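PDB 3HRA: ankyrin repeat family protein from Enterococcus faecalis, which has no established function but, as a stack of ankyrin repeats, probably serves as a scaffold for binding other proteins. Local coordinates for residues M182-A185 / N186-Y190; G153-L156 / Y157-I160; F139-T142 / A143-A147; G106-A109 / L110-A114. All coordinates share one frame; numbering follows the deposited sequence.

Along the chain the order is contact 4, contact 3, contact 2, contact 1, all in one ankyrin solenoid of stacked helix pairs. Contacts 4 and 3 are the entrances to helices 110-115 and 143-149; their centres are about 9 Å apart, with Ile-111 packed against Glu-146. Contact 2 opens helix 155-166, and its Tyr-157 and Ile-160 touch Ala-147 of contact 3 and Ala-114 of contact 4. Contact 1 closes helix 181-188, touching contact 3 through Tyr-184 and contact 2 through Tyr-190. Each helix end is thus finished locally while its side chains pack on the next helices, as in the continuous stack of an ankyrin solenoid.

Contact 1: M182-A185 / N186-Y190; sequences MDYA and NQKGY
Ala-185 and Tyr-190 meet in a local helix C-cap contact, where helix 181-188 ends and the chain turns into helix 191-198 near the C-terminal end of the ankyrin stack. The last turns are ordinary at first: Asn-186 N bonds to Met-182 O, and Gln-187 N to Asp-183 O. Lys-188 N reaches Tyr-184 O at 3.0 Å, but its N-H...O angle has fallen to 143°. Then Gly-189 leaves the helix with a positive phi, and the chain folds back in a Schellman motif. Tyr-190 N bonds to Ala-185 O over 2.9 Å, while Gly-189 N gives a weak bond to Asn-186 O at 3.3 Å. The same fold-back brings the CB atoms of Ala-185 and Tyr-190 to 4.2 Å. Lys-188 CB lies 3.6 Å above the plane of the Tyr-190 ring, over its centre, and the ring's OH bonds to Arg-151 O.

On the flank, Tyr-184 (chi1 -76°) and Lys-188 (chi1 -59°) both hold CG anti to the carbonyl carbon, which sends the two side chains the same way, with Tyr-184 CD1 standing 4.2 Å from Lys-188 CE. The tyrosine OH bonds to Asp-175 OD1, and its side chain touches Tyr-141, Ile-145 and Val-148. Ala-185 touches Ile-193 and Ser-194 of helix 191-198.

Ala-185 O, in the last turn of the helix, thus takes its bond from Tyr-190 N, five residues on: the fold-back supplies a backbone donor where the helix stops, and that bond closes the turn.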
loop_
_atom_site.group_PDB
_atom_site.type_symbol
_atom_site.label_atom_id
_atom_site.label_comp_id
_atom_site.label_asym_id
_atom_site.label_seq_id
_atom_site.Cartn_x
_atom_site.Cartn_y
_atom_site.Cartn_z
ATOM N N MET A 182 -14.829 4.806 17.517
ATOM C CA MET A 182 -15.079 5.015 18.940
ATOM C C MET A 182 -15.760 3.797 19.561
ATOM O O MET A 182 -15.429 3.390 20.672
ATOM C CB MET A 182 -15.957 6.258 19.123
ATOM C CG MET A 182 -16.018 6.797 20.529
ATOM S SD MET A 182 -16.856 8.403 20.602
ATOM C CE MET A 182 -15.595 9.513 19.983
ATOM N N ASP A 183 -16.713 3.219 18.833
ATOM C CA ASP A 183 -17.412 2.004 19.273
ATOM C C ASP A 183 -16.439 0.865 19.534
ATOM O O ASP A 183 -16.512 0.216 20.583
ATOM C CB ASP A 183 -18.447 1.550 18.226
ATOM C CG ASP A 183 -19.656 2.456 18.163
ATOM O OD1 ASP A 183 -19.993 3.071 19.205
ATOM O OD2 ASP A 183 -20.268 2.555 17.067
ATOM N N TYR A 184 -15.523 0.626 18.592
ATOM C CA TYR A 184 -14.570 -0.469 18.731
ATOM C C TYR A 184 -13.611 -0.246 19.905
ATOM O O TYR A 184 -13.356 -1.162 20.682
ATOM C CB TYR A 184 -13.775 -0.696 17.433
ATOM C CG TYR A 184 -14.567 -1.402 16.349
ATOM C CD1 TYR A 184 -14.881 -2.750 16.464
ATOM C CD2 TYR A 184 -14.980 -0.725 15.207
ATOM C CE1 TYR A 184 -15.601 -3.410 15.474
ATOM C CE2 TYR A 184 -15.694 -1.380 14.197
ATOM C CZ TYR A 184 -16.004 -2.718 14.349
ATOM O OH TYR A 184 -16.718 -3.380 13.376
ATOM N N ALA A 185 -13.065 0.961 20.019
ATOM C CA ALA A 185 -12.120 1.253 21.089
ATOM C C ALA A 185 -12.776 1.049 22.449
ATOM O O ALA A 185 -12.187 0.473 23.358
ATOM C CB ALA A 185 -11.588 2.674 20.965
ATOM N N ASN A 186 -14.003 1.536 22.579
ATOM C CA ASN A 186 -14.775 1.359 23.799
ATOM C C ASN A 186 -15.037 -0.124 24.145
ATOM O O ASN A 186 -14.842 -0.545 25.293
ATOM C CB ASN A 186 -16.093 2.132 23.695
ATOM C CG ASN A 186 -16.858 2.148 24.994
ATOM O OD1 ASN A 186 -18.003 1.704 25.053
ATOM N ND2 ASN A 186 -16.222 2.636 26.045
ATOM N N GLN A 187 -15.483 -0.898 23.158
ATOM C CA GLN A 187 -15.761 -2.327 23.341
ATOM C C GLN A 187 -14.525 -3.112 23.771
ATOM O O GLN A 187 -14.616 -4.041 24.580
ATOM C CB GLN A 187 -16.315 -2.941 22.049
ATOM C CG GLN A 187 -17.747 -2.524 21.717
ATOM C CD GLN A 187 -18.148 -2.882 20.278
ATOM O OE1 GLN A 187 -19.143 -2.371 19.763
ATOM N NE2 GLN A 187 -17.370 -3.752 19.629
ATOM N N LYS A 188 -13.372 -2.730 23.236
ATOM C CA LYS A 188 -12.153 -3.502 23.432
ATOM C C LYS A 188 -11.370 -3.027 24.648
ATOM O O LYS A 188 -10.376 -3.632 25.034
ATOM C CB LYS A 188 -11.296 -3.419 22.184
ATOM C CG LYS A 188 -12.018 -3.946 20.955
ATOM C CD LYS A 188 -11.088 -4.164 19.805
ATOM C CE LYS A 188 -11.875 -4.691 18.611
ATOM N NZ LYS A 188 -12.940 -5.672 19.020
ATOM N N GLY A 189 -11.830 -1.935 25.245
ATOM C CA GLY A 189 -11.163 -1.369 26.405
ATOM C C GLY A 189 -9.879 -0.641 26.047
ATOM O O GLY A 189 -8.974 -0.556 26.872
ATOM N N TYR A 190 -9.809 -0.095 24.829
ATOM C CA TYR A 190 -8.614 0.633 24.385
ATOM C C TYR A 190 -8.649 2.077 24.871
ATOM O O TYR A 190 -8.933 3.004 24.107
ATOM C CB TYR A 190 -8.469 0.580 22.858
ATOM C CG TYR A 190 -8.184 -0.801 22.312
ATOM C CD1 TYR A 190 -8.277 -1.057 20.952
ATOM C CD2 TYR A 190 -7.825 -1.854 23.159
ATOM C CE1 TYR A 190 -8.013 -2.318 20.435
ATOM C CE2 TYR A 190 -7.556 -3.132 22.647
ATOM C CZ TYR A 190 -7.656 -3.352 21.287
ATOM O OH TYR A 190 -7.410 -4.608 20.752
#

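Contact 2: G153-L156 / Y157-I160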
loop_
_atom_site.group_PDB
_atom_site.type_symbol
_atom_site.label_atom_id
_atom_site.label_comp_id
_atom_site.label_asym_id
_atom_site.label_seq_id
_atom_site.Cartn_x
_atom_site.Cartn_y
_atom_site.Cartn_z
ATOM N N GLY A 153 -4.319 -1.963 19.932
ATOM C CA GLY A 153 -4.525 -0.758 20.720
ATOM C C GLY A 153 -3.294 -0.186 21.397
ATOM O O GLY A 153 -3.416 0.668 22.284
ATOM N N ASN A 154 -2.116 -0.651 20.989
ATOM C CA ASN A 154 -0.878 -0.279 21.660
ATOM C C ASN A 154 -0.350 1.064 21.179
ATOM O O ASN A 154 -1.022 1.758 20.419
ATOM C CB ASN A 154 0.183 -1.370 21.484
ATOM C CG ASN A 154 0.572 -1.578 20.038
ATOM O OD1 ASN A 154 0.358 -0.713 19.193
ATOM N ND2 ASN A 154 1.159 -2.728 19.747
ATOM N N GLN A 155 0.849 1.432 21.626
ATOM C CA GLN A 155 1.425 2.732 21.279
ATOM C C GLN A 155 1.454 3.028 19.772
ATOM O O GLN A 155 1.193 4.163 19.348
ATOM C CB GLN A 155 2.852 2.855 21.822
ATOM C CG GLN A 155 3.424 4.239 21.636
ATOM C CD GLN A 155 2.654 5.285 22.422
ATOM O OE1 GLN A 155 2.704 5.307 23.658
ATOM N NE2 GLN A 155 1.931 6.159 21.711
ATOM N N LEU A 156 1.825 2.029 18.982
ATOM C CA LEU A 156 1.967 2.211 17.540
ATOM C C LEU A 156 0.618 2.603 16.952
ATOM O O LEU A 156 0.516 3.533 16.164
ATOM C CB LEU A 156 2.489 0.927 16.891
ATOM C CG LEU A 156 2.600 0.882 15.366
ATOM C CD1 LEU A 156 3.517 1.988 14.854
ATOM C CD2 LEU A 156 3.079 -0.496 14.927
ATOM N N TYR A 157 -0.422 1.907 17.380
ATOM C CA TYR A 157 -1.763 2.169 16.851
ATOM C C TYR A 157 -2.356 3.446 17.409
ATOM O O TYR A 157 -3.073 4.154 16.701
ATOM C CB TYR A 157 -2.668 0.934 16.963
ATOM C CG TYR A 157 -2.170 -0.123 16.008
ATOM C CD1 TYR A 157 -2.463 -0.049 14.646
ATOM C CD2 TYR A 157 -1.329 -1.141 16.437
ATOM C CE1 TYR A 157 -1.953 -0.992 13.749
ATOM C CE2 TYR A 157 -0.828 -2.083 15.550
ATOM C CZ TYR A 157 -1.145 -2.009 14.214
ATOM O OH TYR A 157 -0.634 -2.939 13.324
ATOM N N GLN A 158 -1.994 3.782 18.646
ATOM C CA GLN A 158 -2.356 5.079 19.212
ATOM C C GLN A 158 -1.757 6.163 18.323
ATOM O O GLN A 158 -2.428 7.126 17.972
ATOM C CB GLN A 158 -1.885 5.215 20.672
ATOM C CG GLN A 158 -2.616 4.284 21.634
ATOM C CD GLN A 158 -1.872 4.072 22.943
ATOM O OE1 GLN A 158 -1.954 3.003 23.564
ATOM N NE2 GLN A 158 -1.142 5.089 23.372
ATOM N N ASP A 159 -0.501 5.995 17.929
ATOM C CA ASP A 159 0.158 6.993 17.081
ATOM C C ASP A 159 -0.487 7.091 15.682
ATOM O O ASP A 159 -0.602 8.183 15.116
ATOM C CB ASP A 159 1.657 6.688 16.949
ATOM C CG ASP A 159 2.460 7.026 18.227
ATOM O OD1 ASP A 159 1.939 7.716 19.132
ATOM O OD2 ASP A 159 3.630 6.599 18.314
ATOM N N ILE A 160 -0.893 5.954 15.129
ATOM C CA ILE A 160 -1.537 5.943 13.815
ATOM C C ILE A 160 -2.903 6.614 13.900
ATOM O O ILE A 160 -3.256 7.421 13.036
ATOM C CB ILE A 160 -1.627 4.526 13.222
ATOM C CG1 ILE A 160 -0.239 4.052 12.776
ATOM C CG2 ILE A 160 -2.603 4.483 12.038
ATOM C CD1 ILE A 160 -0.124 2.554 12.554
#
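Asn-154 receives Gln-158 N on its backbone O at 2.9 Å, and so starts the hydrogen-bond ladder of helix 155-166. Its side chain does the capping. With chi1 at 63°, CG stands between the backbone N and carbonyl carbon, turning OD1 back over the first turn, where it accepts Tyr-157 N at 3.3 Å and, more weakly, Leu-156 N at 3.1 Å. One amide oxygen therefore serves two N-H groups at the helix start.

On the outer side, Gln-155 bends at chi2 and sends NE2 to Asp-159 OD1 in a weak bond, 3.0 Å long and bent to 131°; the amide and carboxylate planes are 37° apart.

Packing comes next. Asn-154 OD1 also lies at the edge of the Tyr-157 ring, 3.3 Å from CD2, while the ring's OH bonds to Glu-115 O. Leu-156, with CG anti to the backbone N, puts CD2 4.3 Å from Tyr-157 CE2 and CG 4.3 Å from Ile-160 CD1; Asp-159 and Ile-160 both touch Ile-119 of helix 119-128. An asparagine N-cap of this kind begins the second helix of the predicted ankyrin repeat 139-176, after the short loop that follows helix 143-149.

Contact 3: F139-T142 / A143-A147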
loop_
_atom_site.group_PDB
_atom_site.type_symbol
_atom_site.label_atom_id
_atom_site.label_comp_id
_atom_site.label_asym_id
_atom_site.label_seq_id
_atom_site.Cartn_x
_atom_site.Cartn_y
_atom_site.Cartn_z
ATOM N N PHE A 139 -15.828 -4.162 3.590
ATOM C CA PHE A 139 -16.411 -4.324 4.911
ATOM C C PHE A 139 -16.937 -3.017 5.478
ATOM O O PHE A 139 -17.514 -3.017 6.560
ATOM C CB PHE A 139 -15.384 -4.929 5.883
ATOM C CG PHE A 139 -14.626 -6.087 5.307
ATOM C CD1 PHE A 139 -15.216 -7.342 5.219
ATOM C CD2 PHE A 139 -13.326 -5.930 4.856
ATOM C CE1 PHE A 139 -14.527 -8.415 4.684
ATOM C CE2 PHE A 139 -12.626 -7.009 4.312
ATOM C CZ PHE A 139 -13.228 -8.249 4.232
ATOM N N GLY A 140 -16.706 -1.908 4.771
ATOM C CA GLY A 140 -17.076 -0.591 5.264
ATOM C C GLY A 140 -16.005 0.018 6.163
ATOM O O GLY A 140 -16.197 1.106 6.724
ATOM N N TYR A 141 -14.876 -0.674 6.297
ATOM C CA TYR A 141 -13.810 -0.223 7.180
ATOM C C TYR A 141 -13.060 0.919 6.526
ATOM O O TYR A 141 -12.761 0.865 5.341
ATOM C CB TYR A 141 -12.775 -1.320 7.471
ATOM C CG TYR A 141 -13.261 -2.529 8.239
ATOM C CD1 TYR A 141 -12.598 -3.744 8.130
ATOM C CD2 TYR A 141 -14.375 -2.465 9.064
ATOM C CE1 TYR A 141 -13.019 -4.854 8.825
ATOM C CE2 TYR A 141 -14.805 -3.580 9.771
ATOM C CZ TYR A 141 -14.122 -4.769 9.650
ATOM O OH TYR A 141 -14.537 -5.887 10.344
ATOM N N THR A 142 -12.753 1.936 7.323
ATOM C CA THR A 142 -11.808 2.978 6.942
ATOM C C THR A 142 -10.456 2.622 7.557
ATOM O O THR A 142 -10.361 1.683 8.366
ATOM C CB THR A 142 -12.215 4.345 7.528
ATOM O OG1 THR A 142 -12.293 4.242 8.957
ATOM C CG2 THR A 142 -13.570 4.785 6.976
ATOM N N ALA A 143 -9.435 3.397 7.214
ATOM C CA ALA A 143 -8.112 3.236 7.814
ATOM C C ALA A 143 -8.206 3.390 9.323
ATOM O O ALA A 143 -7.615 2.604 10.073
ATOM C CB ALA A 143 -7.121 4.250 7.235
ATOM N N LEU A 144 -8.966 4.383 9.773
ATOM C CA LEU A 144 -9.143 4.590 11.206
ATOM C C LEU A 144 -9.780 3.385 11.907
ATOM O O LEU A 144 -9.305 2.943 12.962
ATOM C CB LEU A 144 -9.984 5.835 11.458
ATOM C CG LEU A 144 -10.135 6.203 12.926
ATOM C CD1 LEU A 144 -8.782 6.615 13.548
ATOM C CD2 LEU A 144 -11.181 7.322 13.065
ATOM N N ILE A 145 -10.862 2.866 11.340
ATOM C CA ILE A 145 -11.553 1.726 11.922
ATOM C C ILE A 145 -10.640 0.512 12.008
ATOM O O ILE A 145 -10.612 -0.168 13.037
ATOM C CB ILE A 145 -12.861 1.380 11.160
ATOM C CG1 ILE A 145 -13.919 2.452 11.449
ATOM C CG2 ILE A 145 -13.374 0.032 11.604
ATOM C CD1 ILE A 145 -15.119 2.408 10.523
ATOM N N GLU A 146 -9.887 0.237 10.944
ATOM C CA GLU A 146 -8.984 -0.909 10.972
ATOM C C GLU A 146 -7.885 -0.702 12.015
ATOM O O GLU A 146 -7.560 -1.629 12.764
ATOM C CB GLU A 146 -8.386 -1.214 9.586
ATOM C CG GLU A 146 -9.418 -1.687 8.558
ATOM C CD GLU A 146 -8.836 -2.685 7.541
ATOM O OE1 GLU A 146 -7.611 -2.962 7.570
ATOM O OE2 GLU A 146 -9.601 -3.210 6.713
ATOM N N ALA A 147 -7.299 0.496 12.049
ATOM C CA ALA A 147 -6.246 0.796 13.018
ATOM C C ALA A 147 -6.710 0.620 14.471
ATOM O O ALA A 147 -5.919 0.245 15.335
ATOM C CB ALA A 147 -5.683 2.198 12.805
#
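Thr-142 turns OG1 in between its own N and carbonyl carbon (chi1 58°), which sets the hydroxyl within reach of Ile-145 N in the first turn of helix 143-149. Ile-145 N gives OG1 of Thr-142 a nearly straight bond (3.1 Å, 168°). Thr-142 O takes Glu-146 N at 3.0 Å, so this N-cap residue holds two successive N-H groups, one by side chain, one by backbone. Thr-142 OG1 also lies 3.5 Å from Ile-145 CG1.

Residues Thr-142 to Ile-145, reading TALI, are this protein's form of the TPLH signature that opens the first helix of an ankyrin repeat. At the positive phi of Gly-140 a CB would run into the carbonyl O of Phe-139, so glycine suits this place ahead of the cap.

Tyr-141, its CG anti to the carbonyl carbon (chi1 -65°), stands between two helix residues. On one side its CD2 meets Ile-145 CG2 at 3.7 Å. On the other, Glu-146 bends at chi2 and brings OE2 to the ring edge, 3.4 Å from Tyr-141 CD1, while Glu-146 CG rests 3.5 Å from Tyr-141 CB. Phe-139 CB sits over one face of the Tyr-141 ring, 3.7 Å above its plane. The buried Glu-146 also touches Ile-111 and Glu-115.

Contact 4: G106-A109 / L110-A114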
loop_
_atom_site.group_PDB
_atom_site.type_symbol
_atom_site.label_atom_id
_atom_site.label_comp_id
_atom_site.label_asym_id
_atom_site.label_seq_id
_atom_site.Cartn_x
_atom_site.Cartn_y
_atom_site.Cartn_z
ATOM N N GLY A 106 -11.260 -4.686 -1.692
ATOM C CA GLY A 106 -11.876 -3.439 -2.128
ATOM C C GLY A 106 -11.270 -2.213 -1.483
ATOM O O GLY A 106 -11.868 -1.131 -1.502
ATOM N N GLY A 107 -10.086 -2.390 -0.896
ATOM C CA GLY A 107 -9.385 -1.304 -0.243
ATOM C C GLY A 107 -8.370 -0.611 -1.150
ATOM O O GLY A 107 -8.138 -1.016 -2.298
ATOM N N ASN A 108 -7.762 0.445 -0.622
ATOM C CA ASN A 108 -6.712 1.192 -1.320
ATOM C C ASN A 108 -5.329 0.889 -0.726
ATOM O O ASN A 108 -5.140 -0.149 -0.091
ATOM C CB ASN A 108 -7.012 2.692 -1.225
ATOM C CG ASN A 108 -7.148 3.176 0.208
ATOM O OD1 ASN A 108 -6.934 2.418 1.165
ATOM N ND2 ASN A 108 -7.525 4.443 0.367
ATOM N N ALA A 109 -4.358 1.780 -0.924
ATOM C CA ALA A 109 -3.050 1.574 -0.297
ATOM C C ALA A 109 -2.997 1.970 1.182
ATOM O O ALA A 109 -2.230 1.390 1.956
ATOM C CB ALA A 109 -1.936 2.277 -1.093
ATOM N N LEU A 110 -3.830 2.934 1.572
ATOM C CA LEU A 110 -3.777 3.543 2.908
ATOM C C LEU A 110 -4.426 2.689 4.014
ATOM O O LEU A 110 -3.907 2.587 5.116
ATOM C CB LEU A 110 -4.429 4.930 2.847
ATOM C CG LEU A 110 -4.475 5.812 4.097
ATOM C CD1 LEU A 110 -3.110 5.962 4.720
ATOM C CD2 LEU A 110 -5.052 7.190 3.754
ATOM N N ILE A 111 -5.568 2.075 3.715
ATOM C CA ILE A 111 -6.234 1.229 4.700
ATOM C C ILE A 111 -5.324 0.126 5.264
ATOM O O ILE A 111 -5.159 0.037 6.473
ATOM C CB ILE A 111 -7.565 0.659 4.173
ATOM C CG1 ILE A 111 -8.568 1.809 3.959
ATOM C CG2 ILE A 111 -8.122 -0.350 5.162
ATOM C CD1 ILE A 111 -9.888 1.388 3.268
ATOM N N PRO A 112 -4.724 -0.708 4.390
ATOM C CA PRO A 112 -3.836 -1.768 4.893
ATOM C C PRO A 112 -2.540 -1.213 5.489
ATOM O O PRO A 112 -2.009 -1.802 6.421
ATOM C CB PRO A 112 -3.525 -2.623 3.654
ATOM C CG PRO A 112 -4.098 -1.914 2.483
ATOM C CD PRO A 112 -4.886 -0.729 2.922
ATOM N N ALA A 113 -2.019 -0.100 4.970
ATOM C CA ALA A 113 -0.833 0.505 5.584
ATOM C C ALA A 113 -1.105 0.816 7.055
ATOM O O ALA A 113 -0.272 0.556 7.918
ATOM C CB ALA A 113 -0.416 1.768 4.842
ATOM N N ALA A 114 -2.279 1.372 7.341
ATOM C CA ALA A 114 -2.647 1.682 8.721
ATOM C C ALA A 114 -2.882 0.422 9.558
ATOM O O ALA A 114 -2.400 0.343 10.686
ATOM C CB ALA A 114 -3.867 2.610 8.775
#
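Asn-108 caps helix 110-115 by reaching forward to Ile-111, at the place where an ankyrin repeat normally carries its TPLH signature; here residues 108-111 read NALI, and an amide oxygen does the capping.

The hydrogen bonds are few. Asn-108 OD1 accepts Ile-111 N at 2.9 Å with an almost straight 174° N-H...O angle, the donor tilted 25° out of the amide's carbonyl plane. Chi1 of 57° folds the amide back over the turn and makes this possible. Two residues on, Ala-113 N reaches Ala-109 O only weakly, at 3.4 Å. Between them the usual backbone bond is missing, because Pro-112 has no N-H to give. Ahead of the cap, Gly-107 N bonds to Asn-103 OD1.

Van der Waals contacts fill in around these bonds. Asn-108 and Leu-110 run side by side in the same direction, Asn-108 ND2 being 4.0 Å from Leu-110 CB, and the leucine continues toward Val-122 and Leu-126 of helix 119-128. Ala-109 packs on Leu-125 of that helix and on Tyr-76 of helix 75-81. Ile-111 lies along the cap itself, with CG1 3.3 Å from Asn-108 OD1.

The proline ring meets two carbonyl oxygens through its CD. Pro-112 CD is 3.5 Å from Ala-109 O. Closer still, Pro-112 CD comes to 3.1 Å from Asn-108 O.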